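MSM0273 (PDB 5L37) forms a pentameric unit of the RMM bacterial microcompartment shell and, as a EutN/CcmL-family protein, probably caps its vertices. Local coordinates at the interface of chains A and B. Coordinates in Å, arbitrary orientation; residue numbers count along the deposited sequence, not the author numbering. Chains: chain A/B, MSM0273.

Contact 1: the interface of chains A and B. Residues chain A 15-16; chain B 41-42, 61, 72-74.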
loop_
_atom_site.group_PDB
_atom_site.type_symbol
_atom_site.label_atom_id
_atom_site.label_comp_id
_atom_site.label_asym_id
_atom_site.label_seq_id
_atom_site.Cartn_x
_atom_site.Cartn_y
_atom_site.Cartn_z
ATOM N N ARG A 15 5.759 22.025 -8.895
ATOM C CA ARG A 15 4.995 21.038 -8.135
ATOM C C ARG A 15 3.539 21.117 -8.531
ATOM O O ARG A 15 3.085 22.149 -9.060
ATOM C CB ARG A 15 5.031 21.291 -6.615
ATOM C CG ARG A 15 6.324 21.413 -5.913
ATOM C CD ARG A 15 6.086 21.937 -4.497
ATOM N NE ARG A 15 7.346 21.946 -3.755
ATOM C CZ ARG A 15 7.447 22.169 -2.443
ATOM N NH1 ARG A 15 6.365 22.414 -1.712
ATOM N NH2 ARG A 15 8.637 22.139 -1.857
ATOM N N ILE A 16 2.802 20.019 -8.320
ATOM C CA ILE A 16 1.334 20.116 -8.460
ATOM C C ILE A 16 0.791 20.873 -7.241
ATOM O O ILE A 16 1.444 20.977 -6.207
ATOM C CB ILE A 16 0.651 18.740 -8.594
ATOM C CG1 ILE A 16 0.839 17.857 -7.349
ATOM C CG2 ILE A 16 1.143 18.048 -9.927
ATOM C CD1 ILE A 16 0.232 16.382 -7.578
ATOM N N VAL B 41 0.828 14.991 -14.885
ATOM C CA VAL B 41 0.053 16.109 -15.359
ATOM C C VAL B 41 0.931 17.352 -15.573
ATOM O O VAL B 41 0.488 18.332 -16.168
ATOM C CB VAL B 41 -1.114 16.432 -14.378
ATOM C CG1 VAL B 41 -2.157 15.283 -14.398
ATOM C CG2 VAL B 41 -0.604 16.736 -12.917
ATOM N N LEU B 42 2.182 17.306 -15.134
ATOM C CA LEU B 42 3.017 18.517 -15.185
ATOM C C LEU B 42 3.649 18.703 -16.554
ATOM O O LEU B 42 4.201 19.762 -16.830
ATOM C CB LEU B 42 4.113 18.471 -14.097
ATOM C CG LEU B 42 3.609 18.644 -12.664
ATOM C CD1 LEU B 42 4.697 18.327 -11.615
ATOM C CD2 LEU B 42 3.172 20.075 -12.458
ATOM N N TRP B 61 -6.086 13.104 -5.416
ATOM C CA TRP B 61 -5.692 14.462 -5.815
ATOM C C TRP B 61 -6.620 15.055 -6.880
ATOM O O TRP B 61 -6.841 16.282 -6.940
ATOM C CB TRP B 61 -4.265 14.433 -6.370
ATOM C CG TRP B 61 -3.779 15.794 -6.748
ATOM C CD1 TRP B 61 -3.276 16.750 -5.891
ATOM C CD2 TRP B 61 -3.768 16.390 -8.068
ATOM N NE1 TRP B 61 -2.995 17.889 -6.568
ATOM C CE2 TRP B 61 -3.262 17.710 -7.899
ATOM C CE3 TRP B 61 -4.158 15.960 -9.347
ATOM C CZ2 TRP B 61 -3.116 18.592 -8.978
ATOM C CZ3 TRP B 61 -4.004 16.827 -10.426
ATOM C CH2 TRP B 61 -3.486 18.155 -10.217
ATOM N N LEU B 72 1.668 8.984 -9.001
ATOM C CA LEU B 72 1.506 10.329 -9.557
ATOM C C LEU B 72 2.798 11.087 -9.379
ATOM O O LEU B 72 3.356 11.118 -8.278
ATOM C CB LEU B 72 0.354 11.054 -8.844
ATOM C CG LEU B 72 0.078 12.510 -9.254
ATOM C CD1 LEU B 72 -0.377 12.614 -10.738
ATOM C CD2 LEU B 72 -1.019 13.110 -8.345
ATOM N N ILE B 73 3.276 11.691 -10.461
ATOM C CA ILE B 73 4.410 12.600 -10.333
ATOM C C ILE B 73 3.899 13.896 -9.685
ATOM O O ILE B 73 3.026 14.606 -10.248
ATOM C CB ILE B 73 5.052 12.861 -11.687
ATOM C CG1 ILE B 73 5.785 11.590 -12.123
ATOM C CG2 ILE B 73 6.020 14.104 -11.653
ATOM C CD1 ILE B 73 6.169 11.577 -13.629
ATOM N N ILE B 74 4.451 14.211 -8.512
ATOM C CA ILE B 74 3.946 15.394 -7.803
ATOM C C ILE B 74 4.825 16.607 -7.972
ATOM O O ILE B 74 4.418 17.746 -7.648
ATOM C CB ILE B 74 3.738 15.105 -6.299
ATOM C CG1 ILE B 74 5.074 14.854 -5.569
ATOM C CG2 ILE B 74 2.743 13.937 -6.138
ATOM C CD1 ILE B 74 4.903 14.709 -4.038
#

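Contact 2: the interface of chains A and B. Residues chain A 10-13; chain B 76-78.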
loop_
_atom_site.group_PDB
_atom_site.type_symbol
_atom_site.label_atom_id
_atom_site.label_comp_id
_atom_site.label_asym_id
_atom_site.label_seq_id
_atom_site.Cartn_x
_atom_site.Cartn_y
_atom_site.Cartn_z
ATOM N N VAL A 10 15.175 17.097 -0.712
ATOM C CA VAL A 10 14.827 17.310 -2.082
ATOM C C VAL A 10 14.268 18.690 -2.300
ATOM O O VAL A 10 13.368 19.081 -1.579
ATOM C CB VAL A 10 13.734 16.294 -2.536
ATOM C CG1 VAL A 10 13.336 16.582 -3.981
ATOM C CG2 VAL A 10 14.293 14.918 -2.415
ATOM N N TRP A 11 14.783 19.403 -3.288
ATOM C CA TRP A 11 14.153 20.646 -3.720
ATOM C C TRP A 11 13.288 20.380 -4.945
ATOM O O TRP A 11 13.760 19.795 -5.910
ATOM C CB TRP A 11 15.180 21.699 -4.091
ATOM C CG TRP A 11 15.869 22.298 -2.925
ATOM C CD1 TRP A 11 15.634 22.021 -1.603
ATOM C CD2 TRP A 11 16.844 23.344 -2.953
ATOM N NE1 TRP A 11 16.460 22.803 -0.808
ATOM C CE2 TRP A 11 17.199 23.625 -1.620
ATOM C CE3 TRP A 11 17.447 24.060 -3.986
ATOM C CZ2 TRP A 11 18.122 24.585 -1.302
ATOM C CZ3 TRP A 11 18.378 24.991 -3.665
ATOM C CH2 TRP A 11 18.698 25.264 -2.334
ATOM N N SER A 12 12.032 20.795 -4.876
ATOM C CA SER A 12 11.134 20.756 -6.028
ATOM C C SER A 12 10.487 22.109 -6.244
ATOM O O SER A 12 9.587 22.503 -5.471
ATOM C CB SER A 12 10.071 19.705 -5.793
ATOM O OG SER A 12 9.204 19.624 -6.918
ATOM N N THR A 13 10.860 22.793 -7.317
ATOM C CA THR A 13 10.225 24.080 -7.599
ATOM C C THR A 13 8.976 23.960 -8.447
ATOM O O THR A 13 8.048 24.746 -8.266
ATOM C CB THR A 13 11.197 25.090 -8.253
ATOM O OG1 THR A 13 11.810 24.476 -9.392
ATOM C CG2 THR A 13 12.286 25.454 -7.288
ATOM N N SER B 76 8.761 18.183 -10.061
ATOM C CA SER B 76 10.034 18.031 -10.707
ATOM C C SER B 76 11.108 18.343 -9.678
ATOM O O SER B 76 10.929 19.236 -8.836
ATOM C CB SER B 76 10.128 19.005 -11.886
ATOM O OG SER B 76 11.372 18.848 -12.520
ATOM N N ILE B 77 12.226 17.635 -9.748
ATOM C CA ILE B 77 13.325 17.828 -8.799
ATOM C C ILE B 77 14.378 18.707 -9.392
ATOM O O ILE B 77 14.768 18.512 -10.530
ATOM C CB ILE B 77 13.978 16.509 -8.392
ATOM C CG1 ILE B 77 12.972 15.659 -7.634
ATOM C CG2 ILE B 77 15.243 16.762 -7.553
ATOM C CD1 ILE B 77 13.432 14.277 -7.329
ATOM N N ASP B 78 14.792 19.725 -8.645
ATOM C CA ASP B 78 15.863 20.625 -9.090
ATOM C C ASP B 78 17.226 19.960 -8.965
ATOM O O ASP B 78 17.613 19.564 -7.864
ATOM C CB ASP B 78 15.843 21.897 -8.273
ATOM C CG ASP B 78 14.462 22.483 -8.165
ATOM O OD1 ASP B 78 13.576 22.110 -8.975
ATOM O OD2 ASP B 78 14.262 23.290 -7.232
HETATM O O HOH W 1 16.996 18.589 -4.937
#

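Contact 3: the interface of chains A and B. Residues chain A 19, 24, 68-69; chain B 1, 51, 53, 57, 74.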
loop_
_atom_site.group_PDB
_atom_site.type_symbol
_atom_site.label_atom_id
_atom_site.label_comp_id
_atom_site.label_asym_id
_atom_site.label_seq_id
_atom_site.Cartn_x
_atom_site.Cartn_y
_atom_site.Cartn_z
ATOM N N ILE A 19 0.560 20.705 -2.055
ATOM C CA ILE A 19 1.595 20.277 -1.120
ATOM C C ILE A 19 1.549 21.256 0.061
ATOM O O ILE A 19 1.556 22.483 -0.161
ATOM C CB ILE A 19 3.036 20.325 -1.741
ATOM C CG1 ILE A 19 3.131 19.504 -3.015
ATOM C CG2 ILE A 19 4.102 19.880 -0.696
ATOM C CD1 ILE A 19 2.762 18.081 -2.781
ATOM N N PHE A 24 10.489 18.293 1.999
ATOM C CA PHE A 24 10.700 16.945 1.523
ATOM C C PHE A 24 12.063 16.482 1.988
ATOM O O PHE A 24 13.087 16.945 1.484
ATOM C CB PHE A 24 10.688 16.894 0.013
ATOM C CG PHE A 24 9.349 17.245 -0.627
ATOM C CD1 PHE A 24 8.211 16.498 -0.387
ATOM C CD2 PHE A 24 9.284 18.248 -1.569
ATOM C CE1 PHE A 24 6.998 16.782 -1.032
ATOM C CE2 PHE A 24 8.071 18.513 -2.229
ATOM C CZ PHE A 24 6.949 17.812 -1.951
ATOM N N PRO A 68 -1.111 15.282 -1.834
ATOM C CA PRO A 68 -0.622 14.077 -2.501
ATOM C C PRO A 68 0.723 13.618 -1.918
ATOM O O PRO A 68 1.779 13.678 -2.561
ATOM C CB PRO A 68 -0.495 14.526 -3.961
ATOM C CG PRO A 68 -0.090 16.032 -3.853
ATOM C CD PRO A 68 -0.892 16.515 -2.629
ATOM N N ILE A 69 0.651 13.226 -0.654
ATOM C CA ILE A 69 1.769 12.875 0.203
ATOM C C ILE A 69 1.550 11.464 0.783
ATOM O O ILE A 69 0.470 11.194 1.333
ATOM C CB ILE A 69 1.812 13.892 1.404
ATOM C CG1 ILE A 69 2.112 15.295 0.859
ATOM C CG2 ILE A 69 2.847 13.466 2.487
ATOM C CD1 ILE A 69 3.453 15.415 0.255
ATOM N N MET B 1 7.381 8.964 -0.462
ATOM C CA MET B 1 7.546 9.384 -1.872
ATOM C C MET B 1 8.889 8.866 -2.377
ATOM O O MET B 1 9.727 8.463 -1.594
ATOM C CB MET B 1 7.453 10.928 -2.017
ATOM C CG MET B 1 6.056 11.514 -1.753
ATOM S SD MET B 1 5.762 11.764 0.038
ATOM C CE MET B 1 6.767 13.206 0.418
ATOM N N LEU B 51 9.546 13.561 -8.489
ATOM C CA LEU B 51 9.155 13.049 -7.187
ATOM C C LEU B 51 7.811 12.374 -7.353
ATOM O O LEU B 51 6.894 12.943 -7.981
ATOM C CB LEU B 51 9.088 14.214 -6.202
ATOM C CG LEU B 51 8.853 13.911 -4.744
ATOM C CD1 LEU B 51 9.986 13.027 -4.182
ATOM C CD2 LEU B 51 8.792 15.277 -4.038
ATOM N N ALA B 53 4.461 10.155 -5.735
ATOM C CA ALA B 53 3.635 9.647 -4.626
ATOM C C ALA B 53 2.822 8.449 -5.088
ATOM O O ALA B 53 2.382 8.387 -6.250
ATOM C CB ALA B 53 2.716 10.765 -4.062
ATOM N N VAL B 57 -3.468 8.324 -2.490
ATOM C CA VAL B 57 -3.332 9.777 -2.573
ATOM C C VAL B 57 -3.078 10.214 -4.013
ATOM O O VAL B 57 -3.334 11.371 -4.357
ATOM C CB VAL B 57 -2.218 10.309 -1.612
ATOM C CG1 VAL B 57 -2.473 9.818 -0.183
ATOM C CG2 VAL B 57 -0.815 9.923 -2.078
ATOM N N ILE B 74 4.451 14.211 -8.512
ATOM C CA ILE B 74 3.946 15.394 -7.803
ATOM C C ILE B 74 4.825 16.607 -7.972
ATOM O O ILE B 74 4.418 17.746 -7.648
ATOM C CB ILE B 74 3.738 15.105 -6.299
ATOM C CG1 ILE B 74 5.074 14.854 -5.569
ATOM C CG2 ILE B 74 2.743 13.937 -6.138
ATOM C CD1 ILE B 74 4.903 14.709 -4.038
#

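Contact 1: the interface of chains A and B
A:Ile16 plugs a hydrophobic socket on B:Trp61, B:Leu72, B:Leu42, B:Val41 and B:Ile74, part of the subunit interface of this EutN/CcmL-type pentamer. Its two arms divide the work. The longer one ends in CD1, which lies over one face of the B:Trp61 indole, 3.7 Å from the centroid of the five-membered ring, a CH-pi contact displaced toward the rim of the indole. The same methyl meets B:Leu72 tip to tip, with CD1 to CD2 at 3.6 Å, and rests against CG2 of B:Ile74 at 3.8 Å. The short branch, CG2, turns instead to B:Val41 and B:Leu42. The side chains of B:Val41 and B:Leu42 cross that of A:Ile16 at about a right angle, and its CG2 lies 3.7 Å from B:Val41 CG2. This division follows from the torsion of A:Ile16: CG1 lies between the backbone N and the carbonyl carbon (chi1 63°), while CG2 points opposite the carbonyl carbon. A beta-branched residue suits the place because two arms leave CB at once, one for the indole and one for the aliphatic pair. A backbone bond at the base of the side chain may set how deep the plug goes: A:Ile16 N donates to B:Ile74 O over 2.9 Å, nearly straight at the hydrogen (167°). The donor is tilted from the carbonyl plane. A:Arg15, just before it, passes its backbone and CB by that carbonyl, while the rest of its chain runs away extended.

Contact 2: the interface of chains A and B
A:Trp11 and B:Asp78 are joined through their backbones, B:Asp78 N donating to A:Trp11 O over 2.9 Å. B:Asp78, the last modelled residue, is poorly ordered, so its bonds are less certain. Beside this bond A:Ser12 OG gives its hydrogen to B:Ser76 O at 2.6 Å, reaching the carbonyl from above its plane. The hydroxyl gets there because OG stands opposite the backbone N (chi1 -178°); serine suits the spot, being a short donor that can approach a neighbouring strand. The B:Asp78 carboxylate faces A:Thr13. Its OD1 accepts from A:Thr13 OG1 at 3.0 Å and, at a longer 3.3 Å, from A:Thr13 N; both donors use the syn side but come from opposite faces of the carboxylate plane. Threonine adds a hydroxyl to the backbone N, so one residue can meet the same oxygen twice. Farther along, A:Val10 CG1 packs against B:Ile77 CG1 at 3.8 Å, the two side chains crossing at about a right angle. In the outer shell a water links A:Trp11 N, 2.9 Å away, to B:Asp78 O, adding a bridge next to the direct backbone bond. The site sits where the loop between strands 2-10 and 14-15 of chain A meets the segment leaving strand 71-76 of chain B, which places the last modelled residues of one subunit along its neighbour.

Contact 3: the interface of chains A and B
The phenyl ring of A:Phe24 takes B:Leu51 on one face: methyl CD2 stands over the centre of the ring, 3.6 Å from its centroid, in a CH-pi contact. Nearly equal distances to the ring carbons show how well centred that methyl is. Beside CD1 and CE1 of the same ring lies the terminal methyl of B:Met1, with CE 3.7 Å from A:Phe24 CD1, and the two side chains cross at about a right angle. Bends at chi2 (83°) and chi3 (74°) fold the methionine chain so that its methyl touches both A:Phe24 and A:Ile69, whose CD1 is 4.0 Å from CE. An unbranched residue suits this place, since a flexible thioether can bend to meet an aromatic ring and a branched neighbour at once. Farther along the interface, A:Pro68 presents its ring carbon CB to B:Ile74 CG2 at 3.9 Å. B:Ile74 CD1, the delta-methyl, lies 3.6 Å from A:Pro68 O, while B:Ala53 CB comes to 3.4 Å from that oxygen; a small side chain such as alanine's suits so near an approach of the backbone. B:Val57 rests its CG1 3.6 Å from A:Ile69 O, bringing a beta-branched side chain against the backbone. In the fold, chain A contributes strand 23-29 and the loops holding A:Ile19 and residues 68-69, whereas chain B supplies its N-terminus, strands 49-54 and 71-76, and helix 56-60.

Contact 1 and contact 3 lie about 8 Å apart, measured between the centres of their C-alpha atoms, and contact 2 is about 12 Å from each. B:Ile74 belongs to both contact 1 and contact 3, joining the two hydrophobic patches, and strand 71-76 of chain B runs through all three contacts. On chain A contact 2 takes residues 10-13, just before strand 14-15, and contact 1 begins at that strand's end and continues to residue 16. The interface is not an exact two-fold: different surfaces of identical subunits meet, as expected when the pairing repeats round a closed ring of five.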